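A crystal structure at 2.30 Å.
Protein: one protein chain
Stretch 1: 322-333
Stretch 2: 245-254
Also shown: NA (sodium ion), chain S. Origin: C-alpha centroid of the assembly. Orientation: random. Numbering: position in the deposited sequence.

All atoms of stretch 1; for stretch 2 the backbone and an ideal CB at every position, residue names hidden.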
# COMPACT_ATOMS: atom_id res chain seq x y z
N ARG B 322 -19.79 -11.59 13.00
CA ARG B 322 -20.24 -12.28 11.79
C ARG B 322 -19.90 -11.48 10.53
O ARG B 322 -19.55 -12.07 9.51
CB ARG B 322 -21.74 -12.55 11.85
CG ARG B 322 -22.08 -13.75 12.72
CD ARG B 322 -23.56 -14.13 12.62
NE ARG B 322 -23.79 -15.38 13.33
CZ ARG B 322 -23.91 -15.48 14.65
NH1 ARG B 322 -23.82 -14.40 15.41
NH2 ARG B 322 -24.11 -16.67 15.20
N GLY B 323 -20.05 -10.15 10.57
CA GLY B 323 -19.66 -9.34 9.42
C GLY B 323 -18.17 -9.43 9.14
O GLY B 323 -17.76 -9.56 7.98
N PHE B 324 -17.35 -9.38 10.19
CA PHE B 324 -15.93 -9.67 10.10
C PHE B 324 -15.67 -10.99 9.38
O PHE B 324 -14.84 -11.06 8.45
CB PHE B 324 -15.34 -9.70 11.52
CG PHE B 324 -13.85 -9.94 11.58
CD1 PHE B 324 -12.96 -8.87 11.55
CD2 PHE B 324 -13.34 -11.23 11.73
CE1 PHE B 324 -11.59 -9.07 11.64
CE2 PHE B 324 -11.97 -11.44 11.83
CZ PHE B 324 -11.09 -10.35 11.78
N THR B 325 -16.36 -12.06 9.82
CA THR B 325 -16.16 -13.40 9.24
C THR B 325 -16.62 -13.46 7.78
O THR B 325 -15.95 -14.07 6.94
CB THR B 325 -16.91 -14.43 10.10
OG1 THR B 325 -16.30 -14.49 11.39
CG2 THR B 325 -16.88 -15.84 9.48
N VAL B 326 -17.75 -12.83 7.47
CA VAL B 326 -18.29 -12.84 6.11
C VAL B 326 -17.32 -12.15 5.15
O VAL B 326 -17.04 -12.65 4.06
CB VAL B 326 -19.67 -12.14 6.09
CG1 VAL B 326 -20.07 -11.71 4.66
CG2 VAL B 326 -20.72 -13.04 6.72
N ASP B 327 -16.81 -10.99 5.56
CA ASP B 327 -15.86 -10.27 4.74
C ASP B 327 -14.58 -11.06 4.54
O ASP B 327 -14.08 -11.19 3.41
CB ASP B 327 -15.52 -8.93 5.36
CG ASP B 327 -16.68 -7.96 5.33
OD1 ASP B 327 -17.61 -8.15 4.51
OD2 ASP B 327 -16.64 -6.98 6.11
N PHE B 328 -13.99 -11.56 5.64
CA PHE B 328 -12.76 -12.32 5.50
C PHE B 328 -12.93 -13.47 4.52
O PHE B 328 -12.10 -13.66 3.62
CB PHE B 328 -12.29 -12.85 6.86
CG PHE B 328 -10.94 -13.52 6.80
CD1 PHE B 328 -10.82 -14.84 6.39
CD2 PHE B 328 -9.78 -12.80 7.07
CE1 PHE B 328 -9.56 -15.45 6.30
CE2 PHE B 328 -8.54 -13.39 7.00
CZ PHE B 328 -8.43 -14.72 6.60
N SER B 329 -14.01 -14.25 4.68
CA SER B 329 -14.20 -15.42 3.84
C SER B 329 -14.45 -15.03 2.39
O SER B 329 -13.97 -15.70 1.47
CB SER B 329 -15.37 -16.27 4.36
OG SER B 329 -15.18 -16.53 5.74
N THR B 330 -15.23 -13.96 2.17
CA THR B 330 -15.47 -13.49 0.82
C THR B 330 -14.18 -13.09 0.14
O THR B 330 -13.89 -13.51 -0.99
CB THR B 330 -16.42 -12.30 0.86
OG1 THR B 330 -17.66 -12.73 1.41
CG2 THR B 330 -16.62 -11.73 -0.54
N ALA B 331 -13.38 -12.27 0.83
CA ALA B 331 -12.16 -11.73 0.23
C ALA B 331 -11.16 -12.83 -0.05
O ALA B 331 -10.53 -12.84 -1.12
CB ALA B 331 -11.55 -10.67 1.15
N THR B 332 -11.02 -13.77 0.88
CA THR B 332 -10.14 -14.92 0.66
C THR B 332 -10.57 -15.73 -0.56
O THR B 332 -9.76 -16.05 -1.43
CB THR B 332 -10.12 -15.81 1.90
OG1 THR B 332 -9.82 -15.00 3.04
CG2 THR B 332 -9.07 -16.92 1.74
N THR B 333 -11.86 -16.09 -0.62
CA THR B 333 -12.35 -16.83 -1.77
C THR B 333 -12.04 -16.10 -3.07
O THR B 333 -11.54 -16.70 -4.04
CB THR B 333 -13.86 -17.07 -1.64
OG1 THR B 333 -14.13 -17.71 -0.39
CG2 THR B 333 -14.39 -17.94 -2.79
N UNK B 245 -11.43 -2.99 8.51
CA UNK B 245 -10.27 -3.53 7.82
C UNK B 245 -10.69 -4.65 6.89
O UNK B 245 -10.26 -4.74 5.73
CB UNK B 245 -9.23 -4.03 8.82
N UNK B 246 -11.55 -5.52 7.40
CA UNK B 246 -11.97 -6.67 6.60
C UNK B 246 -12.85 -6.22 5.42
O UNK B 246 -12.81 -6.84 4.34
CB UNK B 246 -12.72 -7.68 7.47
N UNK B 247 -13.55 -5.09 5.55
CA UNK B 247 -14.25 -4.54 4.39
C UNK B 247 -13.26 -4.04 3.34
O UNK B 247 -13.51 -4.18 2.12
CB UNK B 247 -15.18 -3.40 4.82
N UNK B 248 -12.15 -3.43 3.78
CA UNK B 248 -11.10 -3.03 2.84
C UNK B 248 -10.56 -4.25 2.10
O UNK B 248 -10.27 -4.18 0.89
CB UNK B 248 -9.97 -2.31 3.57
N UNK B 249 -10.33 -5.33 2.84
CA UNK B 249 -9.85 -6.57 2.25
C UNK B 249 -10.80 -7.04 1.14
O UNK B 249 -10.36 -7.39 0.02
CB UNK B 249 -9.71 -7.65 3.32
N UNK B 250 -12.12 -6.95 1.39
CA UNK B 250 -13.06 -7.35 0.33
C UNK B 250 -12.96 -6.41 -0.87
O UNK B 250 -12.97 -6.86 -2.01
CB UNK B 250 -14.49 -7.37 0.86
N UNK B 251 -12.88 -5.10 -0.62
CA UNK B 251 -12.78 -4.10 -1.69
C UNK B 251 -11.59 -4.36 -2.61
O UNK B 251 -11.69 -4.26 -3.84
CB UNK B 251 -12.67 -2.70 -1.09
N UNK B 252 -10.43 -4.62 -2.00
CA UNK B 252 -9.22 -4.95 -2.74
C UNK B 252 -9.44 -6.18 -3.61
O UNK B 252 -9.12 -6.17 -4.81
CB UNK B 252 -8.05 -5.18 -1.78
N UNK B 253 -9.99 -7.24 -3.01
CA UNK B 253 -10.15 -8.48 -3.77
C UNK B 253 -11.20 -8.31 -4.86
O UNK B 253 -11.10 -8.92 -5.93
CB UNK B 253 -10.53 -9.63 -2.84
N UNK B 254 -12.16 -7.42 -4.64
CA UNK B 254 -13.16 -7.14 -5.66
C UNK B 254 -12.53 -6.44 -6.86
O UNK B 254 -12.80 -6.80 -8.01
CB UNK B 254 -14.29 -6.29 -5.08
NA NA S . -16.94 -5.08 7.19

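The two helices run nearly parallel, with axes 8.2 Å apart at closest approach and crossing at 23°. Position 245 has its CA-to-CB bond sideways, with nothing of stretch 1 within 5.5 Å of the ideal CB; the contact sets little restriction, and the residue is Leu245.

At position 246 the bond points toward stretch 1, and the ideal CB lies only 3.7 Å from Asp327 CB. A small side chain fits, and a hydroxyl could use the Phe324 carbonyl; serine, threonine, alanine or cysteine would be plausible. It is Thr246, a knob among Gly323, Phe324, Asp327 and Phe328. Its OG1 gives a weak hydrogen bond to Phe324 O (3.4 Å), while CG2 packs 3.1 Å from Asp327 OD2.

Position 247 points away overall, yet its ideal CB is 4.1 Å from Asp327 OD2, and the sodium ion lies 2.2 Å from that same oxygen. A short oxygen-bearing side chain, such as serine, threonine or aspartate, would suit. Ser247 places OG 2.4 Å from NA; it and Asp327 OD2 are therefore held together by the shared ion.

Position 248 is out of reach and unrestricted by stretch 1; it is Cys248.

Position 249 points toward stretch 1, its ideal CB 4.2 Å from Ala331 CB. The small alanine leaves room for a broad side chain beside Phe328 and Thr332, so an aromatic or a long aliphatic residue would serve. Tyr249 (chi1 t) lays its ring face against Ala331 CB, 3.4 Å from the ring centroid, and turns its edge toward the face of Phe328. Its OH makes a weak hydrogen bond to Thr332 OG1 (3.4 Å).

Position 250 lies where the backbones come close, its CA 4.5 Å from Ala331 CA. The bond is sideways, with Ala331 CB, Asp327 O and Thr330 CG2 nearby, favouring a compact apolar residue such as alanine or valine. In Val250, CG2 sits 3.2 Å from Asp327 O and CG1 4.0 Å from Thr330 CG2.

Positions 251, pointing away, and 252, sideways, meet nothing of stretch 1; they are Ser251 and Phe252.

Position 253 points toward stretch 1 with its ideal CB 3.6 Å from Ala331 O, so a small residue such as glycine, alanine or serine is expected. Ser253 (chi1 p) directs OG back to Val250 O (2.9 Å), a hydrogen bond within its own helix.

Position 254 is out of reach; His254 bonds elsewhere in the structure.

Stretch 2 (245-254) LTSCYVSFSH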
# COMPACT_ATOMS: atom_id res chain seq x y z
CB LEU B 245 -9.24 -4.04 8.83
CG LEU B 245 -8.58 -2.99 9.74
CD1 LEU B 245 -7.51 -3.64 10.62
CD2 LEU B 245 -7.98 -1.86 8.92
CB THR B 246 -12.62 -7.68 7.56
OG1 THR B 246 -12.48 -8.99 7.03
CG2 THR B 246 -14.07 -7.36 7.85
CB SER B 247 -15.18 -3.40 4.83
OG SER B 247 -16.46 -3.90 5.14
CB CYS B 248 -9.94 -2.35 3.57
SG CYS B 248 -10.30 -0.80 4.39
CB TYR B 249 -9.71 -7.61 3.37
CG TYR B 249 -9.11 -8.95 3.02
CD1 TYR B 249 -8.21 -9.11 1.97
CD2 TYR B 249 -9.46 -10.08 3.75
CE1 TYR B 249 -7.67 -10.35 1.67
CE2 TYR B 249 -8.94 -11.33 3.46
CZ TYR B 249 -8.03 -11.46 2.42
OH TYR B 249 -7.51 -12.71 2.13
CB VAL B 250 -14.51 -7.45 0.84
CG1 VAL B 250 -15.42 -7.96 -0.29
CG2 VAL B 250 -14.61 -8.40 2.00
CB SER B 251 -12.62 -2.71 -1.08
OG SER B 251 -13.86 -2.08 -0.96
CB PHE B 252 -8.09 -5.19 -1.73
CG PHE B 252 -6.76 -5.56 -2.35
CD1 PHE B 252 -6.47 -6.87 -2.70
CD2 PHE B 252 -5.79 -4.58 -2.56
CE1 PHE B 252 -5.24 -7.21 -3.27
CE2 PHE B 252 -4.55 -4.92 -3.12
CZ PHE B 252 -4.28 -6.23 -3.48
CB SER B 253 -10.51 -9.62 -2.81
OG SER B 253 -11.87 -9.51 -2.45
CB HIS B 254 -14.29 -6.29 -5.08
CG HIS B 254 -15.28 -5.90 -6.12
ND1 HIS B 254 -15.19 -4.72 -6.82
CD2 HIS B 254 -16.32 -6.58 -6.65
CE1 HIS B 254 -16.16 -4.67 -7.72
NE2 HIS B 254 -16.85 -5.80 -7.65
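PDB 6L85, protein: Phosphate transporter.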